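Local coordinates for protein lovastatin nonaketide synthase mokA (Monascus pilosus, PDB 6AD3) that builds the nonaketide backbone of lovastatin (monacolin K) as an iterative type I polyketide synthase, of which this chain is the condensation domain, at residues P275-M280 / Y466-E471; P327-L332 / D395-A400; A334-L339 / F348-A353; L372-F377 / A430-A435. The protein carries 1 engineered substitution. All coordinates share one frame; numbering follows the deposited sequence.

Contact 1. Residues P275-M280 / Y466-E471; sequences PVLPRM and YDVVLE
Asp467 OD2 is gripped by two waters that link it to the loop carbonyls of Leu277 and Pro278. The first water donates one bond to Leu277 O at 2.7 Å and another to Asp467 OD2 at 2.8 Å. The second does the same one residue further on, binding Pro278 O at 2.8 Å and Asp467 OD2 at 2.9 Å. Direct approach is looser, with Leu277 O standing 4.3 Å from Asp467 OD2, so the waters supply the hydrogens that a carbonyl and a carboxylate cannot offer each other. Asp467 OD1 forms a salt bridge with Arg294, so both carboxylate oxygens have partners: two waters on OD2, an arginine on OD1.

Beside this polar bridge Val468 receives two apolar tips, each chain meeting it at about a right angle. Leu277 brings CD2 to within 4.0 Å of Val468 CG1, the methyl that sits between backbone N and carbonyl carbon (chi1 53°). Met280 comes with its chain extended as far as the sulfur and then bent (chi3 -74°), which lays CE against Val468 CB at 4.0 Å. The result is plain packing of a loop over the beginning of a strand, joined through water at Asp467 and through hydrocarbon at Val468. Strand 468-473 runs inside the six-stranded sheet between strands 481-487 and 435-440; Leu486 touches both Val468 and Met280, and helix 327-343 adds Tyr335 against Val468 and Thr343 against Met280.

Contact 2. Residues P327-L332 / D395-A400; sequences PMQFYL and DKVREA
Two helices that pack over the six-stranded sheet in the C-terminal lobe of the condensation domain, 327-343 and 386-401, meet here through the first turn of one and the later part of the other. The axes of the two short segments come within 10.9 Å, and their N-to-C directions differ by 113°; the contact is small, consistent with the wide spacing and steep crossing. Val397 is its centre, pointing into a group of three side chains on the facing helix. Its CG2 methyl meets Leu332 CD2 head-on, tip to tip, at 3.7 Å. The second methyl, CG1, lies 4.1 Å from Met328 CE, which reaches it because the methionine chain is bent at both chi2 (-87°) and chi3. At the same distance of 4.1 Å, Gln329 NE2 passes Val397 CG1 on a slant, a van der Waals neighbour and no more.

The amide of Gln329 is tied at both ends. Its OE1 takes a hydrogen bond from the backbone N of Thr326, the residue just before the helix, while Gln329 NE2 donates to a water at 3.0 Å. That water also accepts from Arg398 NE at 2.8 Å, linking the two helices beside Val397. Leu332 and Met328 rest in turn on Phe437 of strand 435-440.

The chemistry is therefore mixed: the middle is hydrocarbon, packed round the buried Val397, and a single water, accepting from two donors, joins amide and guanidinium at the margin; the bond from Thr326 N to OE1 is consistent with NE2 being the end turned to the water.

Contact 3. Residues A334-L339 / F348-A353; sequences AYHVLL and FSIGLA
The imidazole of His336 and the ring of Phe348 lie nearly parallel, their planes at 21°, yet they are slid so far apart that they barely overlap, with centroids 5.1 Å apart. The closest approach is oblique, His336 CD2 to Phe348 CZ at 3.3 Å. In Phe348 a chi1 of 58° lifts the ring off the strand toward the helix, where Leu339 CB also rests 3.8 Å from Phe348 CE2.

Ile350, two residues on and on the same strand face, meets three helix residues. Ile350 CD1 points end to end at Leu339 CD1, at 4.0 Å, and lies 3.9 Å from His336 CB. The other branch, Ile350 CG2, comes up to the edge of the Tyr335 ring, near the ring plane, 4.0 Å from Tyr335 CE2. Leu339 CD1 meanwhile stands 3.7 Å above the centre of that same Tyr335 ring, so the tyrosine is met over one face and along one edge.

His336 ND1 hydrogen-bonds to His389, and Phe377 stacks on the imidazole from the other side of its plane from Phe348. Helix 327-343 thus lies on strand 348-354, which it precedes, segment 334-339 running at 146° to segment 348-353; strands 435-440 and 371-377 border that strand in the sheet, and helix 495-512 packs Phe499 against Tyr335 and Leu338.

Contact 4. Residues L372-F377 / A430-A435; sequences LLPLRF and APLFQA
Apolar packing joins Pro374 and Leu372 of the edge strand to Phe433 and Leu432 of the loop. Pro374 CB serves both partners, 3.7 Å from Phe433 CD1 and 3.8 Å from Leu432 CD2. Leu372 approaches the far end of the same ring from its edge, near the plane, with CD1 4.0 Å from Phe433 CZ. A chi1 of 51° turns the Phe433 ring so that it lies along both strand residues, and it also runs nearly parallel to the ring of Tyr466.

Tight turns shape both backbones. Pro374 is the centre of an inverse gamma turn, closed by a weak bond of 3.1 Å from Leu375 N to Leu373 O. Leu432, with positive phi, is spanned by Phe433 N to Pro431 O at 2.8 Å, in the geometry of a classic gamma turn, so a tight turn lies on each side of the Pro374-Leu432 contact.

One side-chain bond closes within the loop: Gln434 NE2 donates to Ala430 O at 2.9 Å, nearly straight at 167° and with the oxygen in the amide plane. The other end of that amide, OE1, bonds Leu277 N.

Strand 371-377 is the outermost of its sheet and pairs with 348-354, while the loop runs on into strand 435-440. Helix 256-266 touches Pro374 through Trp262 and Leu432 through His266, and helix 408-414 puts Leu411 on Pro374 and Leu412 on Leu432.

Going from the N terminus, the chain first lays down the loop 275-280, whose partner 466-471 comes last, so contact 1 embraces the other three. Helix 327-343 supplies 327-332 and then 334-339. Contact 3 closes soonest, when the chain turns back into segment 348-353, and it lies wholly within the span of contact 2. Segment 372-377 opens contact 4 before 395-400 completes contact 2, and 430-435 closes it afterwards, so contacts 2 and 4 cross. All serve one sheet: contact 2 joins two helices lying over it, contact 3 seats one of them on strand 348-354, contact 4 ties its edge strand to a loop, and contact 1 holds another loop at an inner strand.

Contact 1. Residues P275-M280 / Y466-E471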
loop_
_atom_site.group_PDB
_atom_site.type_symbol
_atom_site.label_atom_id
_atom_site.label_comp_id
_atom_site.label_asym_id
_atom_site.label_seq_id
_atom_site.Cartn_x
_atom_site.Cartn_y
_atom_site.Cartn_z
ATOM N N PRO A 275 3.810 23.216 -5.500
ATOM C CA PRO A 275 4.139 23.317 -4.084
ATOM C C PRO A 275 4.338 21.937 -3.455
ATOM O O PRO A 275 3.649 20.996 -3.805
ATOM C CB PRO A 275 2.892 24.003 -3.465
ATOM C CG PRO A 275 2.051 24.461 -4.632
ATOM C CD PRO A 275 2.381 23.493 -5.736
ATOM N N VAL A 276 5.232 21.867 -2.487
ATOM C CA VAL A 276 5.476 20.643 -1.786
ATOM C C VAL A 276 5.086 20.863 -0.330
ATOM O O VAL A 276 5.057 21.987 0.156
ATOM C CB VAL A 276 6.954 20.225 -1.890
ATOM C CG1 VAL A 276 7.367 20.132 -3.347
ATOM C CG2 VAL A 276 7.850 21.207 -1.148
ATOM N N LEU A 277 4.625 19.804 0.303
ATOM C CA LEU A 277 4.199 19.866 1.660
ATOM C C LEU A 277 5.305 20.444 2.559
ATOM O O LEU A 277 6.448 19.945 2.560
ATOM C CB LEU A 277 3.846 18.455 2.117
ATOM C CG LEU A 277 3.082 18.336 3.434
ATOM C CD1 LEU A 277 1.651 18.837 3.232
ATOM C CD2 LEU A 277 3.105 16.871 3.886
ATOM N N PRO A 278 4.959 21.439 3.392
ATOM C CA PRO A 278 5.950 21.910 4.372
ATOM C C PRO A 278 6.306 20.886 5.415
ATOM O O PRO A 278 5.609 19.869 5.587
ATOM C CB PRO A 278 5.252 23.125 5.015
ATOM C CG PRO A 278 4.357 23.620 3.926
ATOM C CD PRO A 278 3.801 22.349 3.325
ATOM N N ARG A 279 7.386 21.138 6.145
ATOM C CA ARG A 279 7.649 20.363 7.351
ATOM C C ARG A 279 6.532 20.589 8.358
ATOM O O ARG A 279 6.042 21.698 8.520
ATOM C CB ARG A 279 9.019 20.750 7.963
ATOM C CG ARG A 279 9.434 19.832 9.111
ATOM C CD ARG A 279 10.889 20.074 9.544
ATOM N NE ARG A 279 11.120 21.465 9.908
ATOM C CZ ARG A 279 10.795 22.011 11.087
ATOM N NH1 ARG A 279 10.157 21.297 12.013
ATOM N NH2 ARG A 279 11.086 23.289 11.338
ATOM N N MET A 280 6.080 19.518 8.990
ATOM C CA MET A 280 5.070 19.626 10.055
ATOM C C MET A 280 5.721 20.000 11.372
ATOM O O MET A 280 6.768 19.477 11.717
ATOM C CB MET A 280 4.318 18.308 10.235
ATOM C CG MET A 280 3.530 17.865 9.013
ATOM S SD MET A 280 2.743 16.276 9.332
ATOM C CE MET A 280 4.165 15.167 9.231
ATOM N N TYR A 466 7.365 9.120 0.455
ATOM C CA TYR A 466 6.434 10.127 0.976
ATOM C C TYR A 466 6.792 10.607 2.403
ATOM O O TYR A 466 7.101 9.801 3.276
ATOM C CB TYR A 466 5.003 9.565 0.906
ATOM C CG TYR A 466 4.636 9.205 -0.499
ATOM C CD1 TYR A 466 4.435 10.192 -1.464
ATOM C CD2 TYR A 466 4.634 7.883 -0.923
ATOM C CE1 TYR A 466 4.255 9.877 -2.801
ATOM C CE2 TYR A 466 4.414 7.566 -2.256
ATOM C CZ TYR A 466 4.266 8.575 -3.198
ATOM O OH TYR A 466 4.101 8.283 -4.515
ATOM N N ASP A 467 6.646 11.918 2.643
ATOM C CA ASP A 467 6.989 12.512 3.943
ATOM C C ASP A 467 6.153 11.889 5.054
ATOM O O ASP A 467 6.670 11.620 6.129
ATOM C CB ASP A 467 6.769 14.023 3.946
ATOM C CG ASP A 467 7.844 14.797 3.190
ATOM O OD1 ASP A 467 8.610 14.219 2.408
ATOM O OD2 ASP A 467 7.929 16.008 3.426
ATOM N N VAL A 468 4.853 11.729 4.808
ATOM C CA VAL A 468 3.924 11.243 5.810
ATOM C C VAL A 468 2.931 10.284 5.162
ATOM O O VAL A 468 2.425 10.526 4.069
ATOM C CB VAL A 468 3.171 12.410 6.513
ATOM C CG1 VAL A 468 2.541 13.305 5.516
ATOM C CG2 VAL A 468 2.147 11.893 7.526
ATOM N N VAL A 469 2.792 9.136 5.786
ATOM C CA VAL A 469 1.905 8.104 5.316
ATOM C C VAL A 469 1.060 7.662 6.495
ATOM O O VAL A 469 1.599 7.248 7.550
ATOM C CB VAL A 469 2.649 6.924 4.727
ATOM C CG1 VAL A 469 1.652 5.854 4.233
ATOM C CG2 VAL A 469 3.591 7.347 3.593
ATOM N N LEU A 470 -0.252 7.658 6.295
ATOM C CA LEU A 470 -1.195 7.107 7.247
ATOM C C LEU A 470 -1.859 5.884 6.596
ATOM O O LEU A 470 -2.517 6.011 5.542
ATOM C CB LEU A 470 -2.266 8.142 7.617
ATOM C CG LEU A 470 -3.480 7.614 8.387
ATOM C CD1 LEU A 470 -3.048 6.987 9.684
ATOM C CD2 LEU A 470 -4.472 8.728 8.682
ATOM N N GLU A 471 -1.597 4.697 7.157
ATOM C CA GLU A 471 -2.224 3.472 6.701
ATOM C C GLU A 471 -3.161 3.006 7.808
ATOM O O GLU A 471 -2.809 3.127 8.976
ATOM C CB GLU A 471 -1.193 2.363 6.499
ATOM C CG GLU A 471 -0.148 2.664 5.476
ATOM C CD GLU A 471 0.855 1.559 5.336
ATOM O OE1 GLU A 471 1.987 1.839 4.869
ATOM O OE2 GLU A 471 0.438 0.383 5.515
HETATM O O HOH W 1 7.885 17.975 1.421
HETATM O O HOH W 2 6.478 17.163 5.596
#

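Contact 2. Residues P327-L332 / D395-A400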
loop_
_atom_site.group_PDB
_atom_site.type_symbol
_atom_site.label_atom_id
_atom_site.label_comp_id
_atom_site.label_asym_id
_atom_site.label_seq_id
_atom_site.Cartn_x
_atom_site.Cartn_y
_atom_site.Cartn_z
ATOM N N PRO A 327 -17.030 6.189 6.579
ATOM C CA PRO A 327 -15.976 6.381 7.575
ATOM C C PRO A 327 -14.628 6.699 6.902
ATOM O O PRO A 327 -13.900 7.547 7.376
ATOM C CB PRO A 327 -15.928 5.024 8.286
ATOM C CG PRO A 327 -17.379 4.589 8.261
ATOM C CD PRO A 327 -17.876 5.019 6.887
ATOM N N MET A 328 -14.311 6.034 5.803
ATOM C CA MET A 328 -13.062 6.355 5.090
ATOM C C MET A 328 -12.938 7.835 4.805
ATOM O O MET A 328 -11.894 8.443 5.068
ATOM C CB MET A 328 -12.947 5.600 3.771
ATOM C CG MET A 328 -11.581 5.823 3.099
ATOM S SD MET A 328 -11.507 7.296 2.030
ATOM C CE MET A 328 -11.963 6.582 0.451
ATOM N N GLN A 329 -14.028 8.442 4.354
ATOM C CA GLN A 329 -13.991 9.844 4.004
ATOM C C GLN A 329 -13.824 10.733 5.217
ATOM O O GLN A 329 -13.159 11.741 5.141
ATOM C CB GLN A 329 -15.220 10.229 3.227
ATOM C CG GLN A 329 -15.254 9.596 1.852
ATOM C CD GLN A 329 -16.674 9.424 1.296
ATOM O OE1 GLN A 329 -17.670 9.717 1.961
ATOM N NE2 GLN A 329 -16.756 8.794 0.145
ATOM N N PHE A 330 -14.348 10.288 6.354
ATOM C CA PHE A 330 -14.144 10.990 7.637
ATOM C C PHE A 330 -12.655 10.935 8.062
ATOM O O PHE A 330 -12.021 11.975 8.372
ATOM C CB PHE A 330 -15.038 10.344 8.733
ATOM C CG PHE A 330 -15.195 11.196 9.996
ATOM C CD1 PHE A 330 -14.107 11.421 10.856
ATOM C CD2 PHE A 330 -16.423 11.661 10.372
ATOM C CE1 PHE A 330 -14.273 12.120 12.038
ATOM C CE2 PHE A 330 -16.576 12.391 11.516
ATOM C CZ PHE A 330 -15.513 12.639 12.349
ATOM N N TYR A 331 -12.058 9.747 7.983
ATOM C CA TYR A 331 -10.673 9.605 8.361
ATOM C C TYR A 331 -9.778 10.485 7.423
ATOM O O TYR A 331 -8.807 11.106 7.868
ATOM C CB TYR A 331 -10.268 8.128 8.322
ATOM C CG TYR A 331 -10.885 7.304 9.406
ATOM C CD1 TYR A 331 -10.509 7.489 10.726
ATOM C CD2 TYR A 331 -11.821 6.284 9.128
ATOM C CE1 TYR A 331 -11.114 6.789 11.747
ATOM C CE2 TYR A 331 -12.399 5.543 10.152
ATOM C CZ TYR A 331 -11.985 5.768 11.467
ATOM O OH TYR A 331 -12.554 5.099 12.549
ATOM N N LEU A 332 -10.119 10.512 6.130
ATOM C CA LEU A 332 -9.328 11.252 5.137
ATOM C C LEU A 332 -9.472 12.757 5.384
ATOM O O LEU A 332 -8.498 13.490 5.415
ATOM C CB LEU A 332 -9.811 10.904 3.737
ATOM C CG LEU A 332 -9.218 11.810 2.636
ATOM C CD1 LEU A 332 -7.710 11.694 2.564
ATOM C CD2 LEU A 332 -9.834 11.460 1.304
ATOM N N ASP A 395 -17.503 14.360 -1.820
ATOM C CA ASP A 395 -17.697 14.673 -3.250
ATOM C C ASP A 395 -16.372 14.599 -4.036
ATOM O O ASP A 395 -16.322 14.098 -5.161
ATOM C CB ASP A 395 -18.316 16.070 -3.408
ATOM C CG ASP A 395 -19.732 16.143 -2.875
ATOM O OD1 ASP A 395 -20.402 15.099 -2.799
ATOM O OD2 ASP A 395 -20.149 17.239 -2.456
ATOM N N LYS A 396 -15.289 15.003 -3.386
ATOM C CA LYS A 396 -13.946 15.008 -4.012
ATOM C C LYS A 396 -13.505 13.572 -4.300
ATOM O O LYS A 396 -12.946 13.266 -5.362
ATOM C CB LYS A 396 -12.953 15.697 -3.067
ATOM C CG LYS A 396 -11.509 15.741 -3.556
ATOM C CD LYS A 396 -10.635 16.693 -2.709
ATOM C CE LYS A 396 -10.856 18.138 -3.118
ATOM N NZ LYS A 396 -9.645 18.841 -3.522
ATOM N N VAL A 397 -13.762 12.684 -3.355
ATOM C CA VAL A 397 -13.420 11.277 -3.515
ATOM C C VAL A 397 -14.286 10.587 -4.566
ATOM O O VAL A 397 -13.779 9.909 -5.471
ATOM C CB VAL A 397 -13.577 10.534 -2.184
ATOM C CG1 VAL A 397 -13.533 9.039 -2.390
ATOM C CG2 VAL A 397 -12.524 10.993 -1.186
ATOM N N ARG A 398 -15.571 10.887 -4.551
ATOM C CA ARG A 398 -16.473 10.303 -5.552
ATOM C C ARG A 398 -16.062 10.750 -6.956
ATOM O O ARG A 398 -16.027 9.947 -7.887
ATOM C CB ARG A 398 -17.932 10.668 -5.266
ATOM C CG ARG A 398 -18.503 9.937 -4.053
ATOM C CD ARG A 398 -19.965 10.354 -3.828
ATOM N NE ARG A 398 -20.715 9.382 -3.045
ATOM C CZ ARG A 398 -22.015 9.490 -2.776
ATOM N NH1 ARG A 398 -22.718 10.526 -3.236
ATOM N NH2 ARG A 398 -22.619 8.557 -2.060
ATOM N N GLU A 399 -15.664 11.997 -7.095
ATOM C CA GLU A 399 -15.225 12.480 -8.402
ATOM C C GLU A 399 -13.908 11.803 -8.814
ATOM O O GLU A 399 -13.751 11.374 -9.942
ATOM C CB GLU A 399 -15.078 13.986 -8.373
ATOM C CG GLU A 399 -14.889 14.614 -9.733
ATOM C CD GLU A 399 -14.737 16.116 -9.625
ATOM O OE1 GLU A 399 -13.608 16.587 -9.375
ATOM O OE2 GLU A 399 -15.758 16.805 -9.701
ATOM N N ALA A 400 -12.969 11.709 -7.887
ATOM C CA ALA A 400 -11.718 11.011 -8.147
ATOM C C ALA A 400 -11.987 9.580 -8.627
ATOM O O ALA A 400 -11.297 9.096 -9.495
ATOM C CB ALA A 400 -10.830 11.006 -6.917
HETATM O O HOH W 3 -19.427 7.968 -0.977
#

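Contact 3. Residues A334-L339 / F348-A353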
loop_
_atom_site.group_PDB
_atom_site.type_symbol
_atom_site.label_atom_id
_atom_site.label_comp_id
_atom_site.label_asym_id
_atom_site.label_seq_id
_atom_site.Cartn_x
_atom_site.Cartn_y
_atom_site.Cartn_z
ATOM N N ALA A 334 -10.217 14.258 8.196
ATOM C CA ALA A 334 -9.564 14.601 9.411
ATOM C C ALA A 334 -8.023 14.620 9.229
ATOM O O ALA A 334 -7.323 15.473 9.775
ATOM C CB ALA A 334 -9.989 13.633 10.507
ATOM N N TYR A 335 -7.515 13.706 8.417
ATOM C CA TYR A 335 -6.091 13.659 8.094
ATOM C C TYR A 335 -5.683 14.928 7.363
ATOM O O TYR A 335 -4.673 15.556 7.709
ATOM C CB TYR A 335 -5.814 12.422 7.247
ATOM C CG TYR A 335 -4.409 12.255 6.753
ATOM C CD1 TYR A 335 -3.371 12.111 7.629
ATOM C CD2 TYR A 335 -4.192 11.876 5.448
ATOM C CE1 TYR A 335 -2.102 11.756 7.174
ATOM C CE2 TYR A 335 -2.932 11.519 4.990
ATOM C CZ TYR A 335 -1.893 11.492 5.854
ATOM O OH TYR A 335 -0.628 11.115 5.390
ATOM N N HIS A 336 -6.486 15.327 6.373
ATOM C CA HIS A 336 -6.234 16.559 5.659
ATOM C C HIS A 336 -6.208 17.750 6.607
ATOM O O HIS A 336 -5.303 18.595 6.526
ATOM C CB HIS A 336 -7.290 16.781 4.580
ATOM C CG HIS A 336 -7.278 18.158 4.021
ATOM N ND1 HIS A 336 -8.161 19.135 4.443
ATOM C CD2 HIS A 336 -6.372 18.781 3.234
ATOM C CE1 HIS A 336 -7.826 20.290 3.897
ATOM N NE2 HIS A 336 -6.741 20.108 3.162
ATOM N N VAL A 337 -7.206 17.837 7.505
ATOM C CA VAL A 337 -7.250 18.964 8.450
ATOM C C VAL A 337 -6.021 19.031 9.355
ATOM O O VAL A 337 -5.426 20.080 9.515
ATOM C CB VAL A 337 -8.503 18.911 9.325
ATOM C CG1 VAL A 337 -8.439 19.954 10.429
ATOM C CG2 VAL A 337 -9.747 19.093 8.452
ATOM N N LEU A 338 -5.536 17.882 9.824
ATOM C CA LEU A 338 -4.383 17.870 10.664
ATOM C C LEU A 338 -3.130 18.282 9.885
ATOM O O LEU A 338 -2.295 19.045 10.375
ATOM C CB LEU A 338 -4.209 16.486 11.284
ATOM C CG LEU A 338 -3.015 16.359 12.212
ATOM C CD1 LEU A 338 -3.029 17.430 13.298
ATOM C CD2 LEU A 338 -2.998 14.973 12.829
ATOM N N LEU A 339 -3.000 17.795 8.653
ATOM C CA LEU A 339 -1.867 18.157 7.839
ATOM C C LEU A 339 -1.856 19.662 7.599
ATOM O O LEU A 339 -0.796 20.300 7.635
ATOM C CB LEU A 339 -1.881 17.415 6.522
ATOM C CG LEU A 339 -1.568 15.914 6.618
ATOM C CD1 LEU A 339 -1.905 15.222 5.304
ATOM C CD2 LEU A 339 -0.122 15.693 6.939
ATOM N N PHE A 348 -2.102 21.537 -0.960
ATOM C CA PHE A 348 -1.232 20.383 -1.027
ATOM C C PHE A 348 -2.035 19.173 -1.440
ATOM O O PHE A 348 -3.270 19.199 -1.402
ATOM C CB PHE A 348 -0.510 20.123 0.321
ATOM C CG PHE A 348 -1.430 19.903 1.499
ATOM C CD1 PHE A 348 -1.980 20.999 2.193
ATOM C CD2 PHE A 348 -1.827 18.606 1.889
ATOM C CE1 PHE A 348 -2.786 20.803 3.308
ATOM C CE2 PHE A 348 -2.657 18.420 2.983
ATOM C CZ PHE A 348 -3.184 19.515 3.648
ATOM N N SER A 349 -1.333 18.084 -1.764
ATOM C CA SER A 349 -2.026 16.909 -2.280
ATOM C C SER A 349 -1.805 15.687 -1.423
ATOM O O SER A 349 -0.794 15.568 -0.713
ATOM C CB SER A 349 -1.582 16.631 -3.729
ATOM O OG SER A 349 -1.971 17.676 -4.607
ATOM N N ILE A 350 -2.804 14.820 -1.420
ATOM C CA ILE A 350 -2.728 13.568 -0.704
ATOM C C ILE A 350 -2.971 12.437 -1.683
ATOM O O ILE A 350 -4.025 12.373 -2.331
ATOM C CB ILE A 350 -3.782 13.487 0.414
ATOM C CG1 ILE A 350 -3.599 14.665 1.435
ATOM C CG2 ILE A 350 -3.693 12.107 1.110
ATOM C CD1 ILE A 350 -4.706 14.777 2.476
ATOM N N GLY A 351 -2.029 11.500 -1.742
ATOM C CA GLY A 351 -2.212 10.298 -2.526
ATOM C C GLY A 351 -3.141 9.340 -1.820
ATOM O O GLY A 351 -2.822 8.833 -0.750
ATOM N N LEU A 352 -4.310 9.119 -2.404
ATOM C CA LEU A 352 -5.271 8.180 -1.849
ATOM C C LEU A 352 -5.058 6.795 -2.451
ATOM O O LEU A 352 -5.030 6.633 -3.684
ATOM C CB LEU A 352 -6.697 8.671 -2.116
ATOM C CG LEU A 352 -7.842 7.710 -1.765
ATOM C CD1 LEU A 352 -7.958 7.504 -0.268
ATOM C CD2 LEU A 352 -9.180 8.201 -2.310
ATOM N N ALA A 353 -4.694 5.840 -1.612
ATOM C CA ALA A 353 -4.486 4.495 -2.099
ATOM C C ALA A 353 -5.805 3.958 -2.641
ATOM O O ALA A 353 -6.900 4.256 -2.104
ATOM C CB ALA A 353 -3.965 3.574 -0.956
#

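Contact 4. Residues L372-F377 / A430-A435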
loop_
_atom_site.group_PDB
_atom_site.type_symbol
_atom_site.label_atom_id
_atom_site.label_comp_id
_atom_site.label_asym_id
_atom_site.label_seq_id
_atom_site.Cartn_x
_atom_site.Cartn_y
_atom_site.Cartn_z
ATOM N N LEU A 372 -2.305 4.854 -6.641
ATOM C CA LEU A 372 -2.467 6.038 -5.822
ATOM C C LEU A 372 -3.146 7.116 -6.665
ATOM O O LEU A 372 -2.873 7.227 -7.840
ATOM C CB LEU A 372 -1.108 6.554 -5.413
ATOM C CG LEU A 372 -0.357 5.699 -4.413
ATOM C CD1 LEU A 372 1.099 6.095 -4.369
ATOM C CD2 LEU A 372 -1.005 5.802 -3.066
ATOM N N LEU A 373 -4.146 7.773 -6.071
ATOM C CA LEU A 373 -4.892 8.856 -6.734
ATOM C C LEU A 373 -4.516 10.179 -6.082
ATOM O O LEU A 373 -4.685 10.345 -4.882
ATOM C CB LEU A 373 -6.374 8.618 -6.581
ATOM C CG LEU A 373 -6.894 7.243 -7.038
ATOM C CD1 LEU A 373 -8.385 7.105 -6.761
ATOM C CD2 LEU A 373 -6.611 7.060 -8.503
ATOM N N PRO A 374 -4.001 11.137 -6.877
ATOM C CA PRO A 374 -3.392 12.293 -6.242
ATOM C C PRO A 374 -4.390 13.412 -6.026
ATOM O O PRO A 374 -4.566 14.267 -6.895
ATOM C CB PRO A 374 -2.301 12.703 -7.246
ATOM C CG PRO A 374 -2.828 12.280 -8.553
ATOM C CD PRO A 374 -3.636 11.045 -8.302
ATOM N N LEU A 375 -5.076 13.391 -4.894
ATOM C CA LEU A 375 -6.107 14.383 -4.635
ATOM C C LEU A 375 -5.440 15.723 -4.264
ATOM O O LEU A 375 -4.747 15.811 -3.279
ATOM C CB LEU A 375 -6.988 13.950 -3.457
ATOM C CG LEU A 375 -8.141 12.972 -3.605
ATOM C CD1 LEU A 375 -8.084 12.104 -4.830
ATOM C CD2 LEU A 375 -8.268 12.168 -2.314
ATOM N N ARG A 376 -5.860 16.809 -4.911
ATOM C CA ARG A 376 -5.335 18.103 -4.556
ATOM C C ARG A 376 -6.355 18.807 -3.660
ATOM O O ARG A 376 -7.556 18.960 -4.043
ATOM C CB ARG A 376 -5.122 18.927 -5.816
ATOM C CG ARG A 376 -4.552 20.296 -5.549
ATOM C CD ARG A 376 -4.057 20.959 -6.822
ATOM N NE ARG A 376 -3.260 22.163 -6.506
ATOM C CZ ARG A 376 -2.575 22.856 -7.416
ATOM N NH1 ARG A 376 -2.635 22.508 -8.698
ATOM N NH2 ARG A 376 -1.732 23.809 -7.042
ATOM N N PHE A 377 -5.916 19.242 -2.488
ATOM C CA PHE A 377 -6.783 19.991 -1.587
ATOM C C PHE A 377 -6.326 21.456 -1.611
ATOM O O PHE A 377 -5.319 21.804 -0.992
ATOM C CB PHE A 377 -6.666 19.456 -0.147
ATOM C CG PHE A 377 -7.364 18.164 0.080
ATOM C CD1 PHE A 377 -6.786 16.963 -0.337
ATOM C CD2 PHE A 377 -8.572 18.112 0.818
ATOM C CE1 PHE A 377 -7.429 15.779 -0.123
ATOM C CE2 PHE A 377 -9.199 16.893 1.051
ATOM C CZ PHE A 377 -8.610 15.725 0.587
ATOM N N ALA A 430 8.959 13.404 -2.626
ATOM C CA ALA A 430 8.270 12.684 -3.672
ATOM C C ALA A 430 7.688 13.646 -4.697
ATOM O O ALA A 430 7.256 14.720 -4.351
ATOM C CB ALA A 430 7.185 11.846 -3.076
ATOM N N PRO A 431 7.604 13.211 -5.974
ATOM C CA PRO A 431 6.898 14.035 -6.980
ATOM C C PRO A 431 5.428 14.181 -6.718
ATOM O O PRO A 431 4.764 13.203 -6.353
ATOM C CB PRO A 431 7.092 13.284 -8.277
ATOM C CG PRO A 431 7.627 11.944 -7.940
ATOM C CD PRO A 431 8.093 11.940 -6.511
ATOM N N LEU A 432 4.940 15.410 -6.883
ATOM C CA LEU A 432 3.485 15.737 -6.968
ATOM C C LEU A 432 2.746 15.736 -5.641
ATOM O O LEU A 432 2.000 16.656 -5.335
ATOM C CB LEU A 432 2.739 14.837 -7.956
ATOM C CG LEU A 432 1.376 15.343 -8.373
ATOM C CD1 LEU A 432 1.491 16.650 -9.155
ATOM C CD2 LEU A 432 0.629 14.303 -9.143
ATOM N N PHE A 433 2.908 14.680 -4.862
ATOM C CA PHE A 433 2.321 14.659 -3.528
ATOM C C PHE A 433 3.290 14.043 -2.548
ATOM O O PHE A 433 4.052 13.148 -2.925
ATOM C CB PHE A 433 0.978 13.891 -3.508
ATOM C CG PHE A 433 1.030 12.516 -4.138
ATOM C CD1 PHE A 433 0.978 12.364 -5.525
ATOM C CD2 PHE A 433 1.160 11.357 -3.355
ATOM C CE1 PHE A 433 1.037 11.109 -6.108
ATOM C CE2 PHE A 433 1.241 10.118 -3.946
ATOM C CZ PHE A 433 1.180 9.984 -5.324
ATOM N N GLN A 434 3.228 14.495 -1.285
ATOM C CA GLN A 434 4.207 14.073 -0.273
ATOM C C GLN A 434 3.526 13.422 0.933
ATOM O O GLN A 434 4.191 12.982 1.852
ATOM C CB GLN A 434 5.054 15.256 0.203
ATOM C CG GLN A 434 5.900 15.865 -0.916
ATOM C CD GLN A 434 5.130 16.766 -1.869
ATOM O OE1 GLN A 434 4.345 17.642 -1.464
ATOM N NE2 GLN A 434 5.356 16.562 -3.157
ATOM N N ALA A 435 2.214 13.326 0.872
ATOM C CA ALA A 435 1.414 12.633 1.865
ATOM C C ALA A 435 0.570 11.553 1.185
ATOM O O ALA A 435 -0.011 11.776 0.111
ATOM C CB ALA A 435 0.478 13.622 2.546
#